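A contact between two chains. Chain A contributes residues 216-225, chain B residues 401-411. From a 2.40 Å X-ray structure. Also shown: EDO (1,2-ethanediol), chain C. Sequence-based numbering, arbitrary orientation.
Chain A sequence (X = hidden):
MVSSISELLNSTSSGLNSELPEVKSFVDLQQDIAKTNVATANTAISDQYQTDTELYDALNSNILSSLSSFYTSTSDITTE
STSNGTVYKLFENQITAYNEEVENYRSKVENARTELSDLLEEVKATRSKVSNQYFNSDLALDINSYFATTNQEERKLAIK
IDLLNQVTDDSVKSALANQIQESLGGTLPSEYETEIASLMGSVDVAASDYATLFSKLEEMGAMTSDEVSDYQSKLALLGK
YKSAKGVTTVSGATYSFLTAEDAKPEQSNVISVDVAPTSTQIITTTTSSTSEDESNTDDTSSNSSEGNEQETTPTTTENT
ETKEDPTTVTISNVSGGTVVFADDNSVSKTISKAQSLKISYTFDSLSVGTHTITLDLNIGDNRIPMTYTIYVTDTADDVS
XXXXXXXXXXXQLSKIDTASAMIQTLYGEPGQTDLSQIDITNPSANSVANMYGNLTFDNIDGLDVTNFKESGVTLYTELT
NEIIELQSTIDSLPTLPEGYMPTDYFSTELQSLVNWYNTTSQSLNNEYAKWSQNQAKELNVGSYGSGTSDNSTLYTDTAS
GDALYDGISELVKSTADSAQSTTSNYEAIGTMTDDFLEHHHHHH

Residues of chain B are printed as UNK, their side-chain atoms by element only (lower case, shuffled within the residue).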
# COMPACT_ATOMS: atom_id res chain seq x y z
N LYS A 216 27.27 5.55 -1.77
CA LYS A 216 27.57 6.83 -2.39
C LYS A 216 26.56 7.88 -1.96
O LYS A 216 26.93 8.98 -1.52
CB LYS A 216 27.59 6.68 -3.91
CG LYS A 216 28.26 7.84 -4.63
CD LYS A 216 29.69 8.02 -4.16
CE LYS A 216 30.38 9.17 -4.88
NZ LYS A 216 31.75 9.40 -4.33
N LEU A 217 25.26 7.56 -2.07
CA LEU A 217 24.23 8.52 -1.68
C LEU A 217 24.38 8.96 -0.23
O LEU A 217 24.01 10.08 0.12
CB LEU A 217 22.84 7.92 -1.91
CG LEU A 217 22.36 7.72 -3.35
CD1 LEU A 217 20.93 7.17 -3.35
CD2 LEU A 217 22.43 9.02 -4.13
N GLU A 218 24.92 8.08 0.62
CA GLU A 218 25.10 8.42 2.02
C GLU A 218 26.38 9.22 2.24
O GLU A 218 26.44 10.03 3.18
CB GLU A 218 25.12 7.14 2.85
CG GLU A 218 24.73 7.32 4.31
CD GLU A 218 24.43 6.00 4.99
OE1 GLU A 218 24.15 5.02 4.27
OE2 GLU A 218 24.49 5.95 6.23
N GLU A 219 27.40 9.02 1.41
CA GLU A 219 28.61 9.83 1.50
C GLU A 219 28.35 11.27 1.07
O GLU A 219 28.95 12.19 1.63
CB GLU A 219 29.73 9.22 0.66
CG GLU A 219 31.01 10.06 0.60
CD GLU A 219 31.14 10.89 -0.67
OE1 GLU A 219 30.95 10.32 -1.77
OE2 GLU A 219 31.44 12.10 -0.58
N MSE A 220 27.47 11.47 0.10
CA MSE A 220 27.20 12.80 -0.43
C MSE A 220 26.14 13.55 0.37
O MSE A 220 25.73 14.65 0.00
CB MSE A 220 26.75 12.71 -1.89
CG MSE A 220 27.59 11.77 -2.74
SE MSE A 220 26.79 11.36 -4.48
CE MSE A 220 26.86 13.13 -5.30
N GLY A 221 25.69 12.96 1.48
CA GLY A 221 24.63 13.56 2.27
C GLY A 221 23.26 13.55 1.63
O GLY A 221 22.38 14.29 2.06
N ALA A 222 23.06 12.72 0.60
CA ALA A 222 21.82 12.73 -0.16
C ALA A 222 20.76 11.78 0.40
O ALA A 222 19.62 11.83 -0.06
CB ALA A 222 22.11 12.39 -1.63
N MSE A 223 21.11 10.94 1.36
CA MSE A 223 20.17 10.01 1.97
C MSE A 223 20.60 9.66 3.39
O MSE A 223 21.77 9.38 3.64
CB MSE A 223 20.05 8.74 1.12
CG MSE A 223 19.01 7.74 1.61
SE MSE A 223 18.71 6.25 0.37
CE MSE A 223 17.73 7.20 -1.03
N THR A 224 19.65 9.68 4.32
CA THR A 224 19.97 9.39 5.71
C THR A 224 20.19 7.90 5.91
O THR A 224 19.93 7.07 5.04
CB THR A 224 18.85 9.89 6.62
OG1 THR A 224 17.67 9.10 6.41
CG2 THR A 224 18.53 11.35 6.33
N SER A 225 20.69 7.55 7.10
CA SER A 225 20.97 6.15 7.40
C SER A 225 19.69 5.37 7.65
O SER A 225 19.62 4.17 7.35
CB SER A 225 21.92 6.05 8.59
OG SER A 225 22.77 4.92 8.48
N UNK B 401 21.16 20.86 -4.27
CA UNK B 401 20.17 19.79 -4.31
C UNK B 401 20.70 18.53 -3.63
O UNK B 401 20.04 17.96 -2.76
c UNK B 401 19.01 18.18 -5.95
c UNK B 401 17.80 18.17 -5.04
c UNK B 401 18.61 17.98 -7.42
c UNK B 401 19.78 19.49 -5.76
N UNK B 402 21.90 18.10 -4.02
CA UNK B 402 22.43 16.83 -3.53
C UNK B 402 22.71 16.90 -2.03
O UNK B 402 22.32 16.01 -1.27
c UNK B 402 24.51 15.43 -3.56
c UNK B 402 23.69 16.44 -4.33
c UNK B 402 23.28 15.89 -5.68
N UNK B 403 23.38 17.96 -1.58
CA UNK B 403 23.90 17.97 -0.22
C UNK B 403 22.93 18.52 0.81
O UNK B 403 23.02 18.17 1.99
c UNK B 403 25.22 18.76 -0.14
n UNK B 403 25.92 23.08 0.84
c UNK B 403 25.09 20.27 -0.27
c UNK B 403 26.48 20.93 -0.32
c UNK B 403 26.41 22.45 -0.42
N UNK B 404 21.99 19.37 0.39
CA UNK B 404 21.04 19.97 1.32
C UNK B 404 19.67 19.30 1.29
O UNK B 404 19.18 18.87 2.34
c UNK B 404 20.88 21.47 1.02
o UNK B 404 22.92 21.88 2.17
o UNK B 404 22.39 23.25 0.54
c UNK B 404 22.15 22.26 1.26
N UNK B 405 19.07 19.16 0.11
CA UNK B 405 17.64 18.90 0.00
C UNK B 405 17.29 17.47 -0.39
O UNK B 405 16.21 17.00 -0.03
o UNK B 405 16.89 21.59 0.61
c UNK B 405 17.01 19.86 -1.01
o UNK B 405 17.45 22.16 -1.44
c UNK B 405 17.12 21.31 -0.59
N UNK B 406 18.17 16.77 -1.11
CA UNK B 406 17.79 15.48 -1.68
C UNK B 406 17.31 14.52 -0.60
O UNK B 406 16.29 13.85 -0.77
c UNK B 406 18.63 13.84 -3.50
c UNK B 406 18.97 14.89 -2.45
c UNK B 406 17.44 14.30 -4.33
c UNK B 406 19.84 13.60 -4.39
N UNK B 407 18.02 14.46 0.53
CA UNK B 407 17.63 13.53 1.59
C UNK B 407 16.23 13.84 2.11
O UNK B 407 15.49 12.93 2.50
c UNK B 407 18.64 13.58 2.73
n UNK B 407 18.83 17.25 4.97
c UNK B 407 20.00 16.33 4.92
c UNK B 407 18.56 14.86 3.53
c UNK B 407 19.58 14.90 4.65
N UNK B 408 15.86 15.12 2.14
CA UNK B 408 14.51 15.47 2.55
C UNK B 408 13.50 15.14 1.46
O UNK B 408 12.37 14.73 1.76
c UNK B 408 13.02 17.46 2.78
o UNK B 408 14.86 17.10 4.28
c UNK B 408 14.44 16.94 2.93
N UNK B 409 13.88 15.29 0.20
CA UNK B 409 12.96 14.99 -0.89
C UNK B 409 12.69 13.49 -0.97
O UNK B 409 11.56 13.07 -1.22
c UNK B 409 12.74 14.96 -3.39
c UNK B 409 14.31 17.70 -3.29
c UNK B 409 13.50 15.55 -2.22
c UNK B 409 13.44 17.07 -2.22
N UNK B 410 13.73 12.68 -0.77
CA UNK B 410 13.53 11.23 -0.75
C UNK B 410 12.52 10.83 0.32
O UNK B 410 11.57 10.09 0.05
c UNK B 410 17.11 10.56 -1.65
c UNK B 410 17.91 10.43 -2.77
c UNK B 410 14.87 10.53 -0.51
c UNK B 410 15.97 9.97 -4.09
c UNK B 410 15.17 10.10 -2.96
c UNK B 410 17.34 10.14 -3.99
c UNK B 410 15.73 10.39 -1.73
N UNK B 411 12.70 11.34 1.54
CA UNK B 411 11.82 10.99 2.64
C UNK B 411 10.38 11.37 2.34
O UNK B 411 9.45 10.60 2.61
c UNK B 411 12.30 11.65 3.93
C1 EDO C . 10.94 18.37 5.28
O1 EDO C . 12.00 17.74 6.02
C2 EDO C . 11.21 19.87 5.20
O2 EDO C . 10.16 20.51 4.46
O HOH W 1 20.42 16.22 0.98

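Position 401 of chain B carries four side-chain carbons, forked at the second, and lies out of reach of chain A; the fork identifies Leu401(B). The backbone N of position 405 donates to O of Leu401(B) at 3.3 Å. The backbone N of position 406 donates to O of Leu401(B) at 2.8 Å, which makes a wider pi-type turn here.

At 402 a single carbon bears two more, and one of the two lies 3.7 Å from CE of Met220(A), a selenomethionine. Three carbons branched at CB make this Val402(B). Its CG1 is the atom at that distance and also lies 4.3 Å from CB of Ala222(A), while its backbone O receives a CA-H...O contact from CA of Ala222(A) at 3.5 Å.

Position 403 has four carbons in a row ending in nitrogen. The chain leads away from chain A, although its CB touches the other stretch, and its CA lies 3.8 Å from O of Met220(A). This is Lys403(B).

Position 404 holds two carbons, the second carrying two oxygens, and points away from chain A. The short carboxylate defines Asp404(B), whose OD1 forms a salt bridge with NZ of Lys403(B) at 3.5 Å, the hydrogen bond within it being weak. Position 405 has the same atoms and also points away, so it is Asp405(B); both carboxylate oxygens are hydrogen-bonded elsewhere in the structure.

At 406 four carbons again fork at the second, now pointing toward chain A, with one terminal carbon 3.8 Å from CB of Ala222(A). This is Leu406(B).

Position 407 is another row of four carbons ending in nitrogen. It starts toward chain A, with CB 3.9 Å from N of Met223(A), and its end then leads away. In Lys407(B), CD passes 4.1 Å from CG2 of Thr224(A), and NZ donates to O of Asp404(B) at 3.1 Å.

Position 408 has one carbon carrying an oxygen and a carbon, and faces away: Thr408(B). Its OG1 makes a weak hydrogen bond of 3.4 Å with O1 of the ethanediol. Position 409, four carbons forked at the first with one arm two carbons long, makes no contact with chain A and is Ile409(B).

At 410 one carbon leads to a six-carbon ring without oxygen, hence Phe410(B). CE of Met223(A), also a selenomethionine, sits over one ring face, 3.8 Å from the centroid, whereas O of Ala222(A) approaches the edge, 3.2 Å from CD2. The single carbon at 411 is out of contact and gives Ala411(B).

The contact works by packing a loop against a helix, with no direct hydrogen bond between the stretches. O of Ala222(A) comes within 3.1 Å of N of Lys407(B), but the angle is poor. Instead, a water donates to O of Gly221(A) and O of Val402(B) and accepts from N of Lys407(B), each at 3.0 Å. That N has no bond to the preceding turn of the kinked helix, so the water supplies a partner while linking the chains.

Chain B 401-411: LVKDDLKTIFA
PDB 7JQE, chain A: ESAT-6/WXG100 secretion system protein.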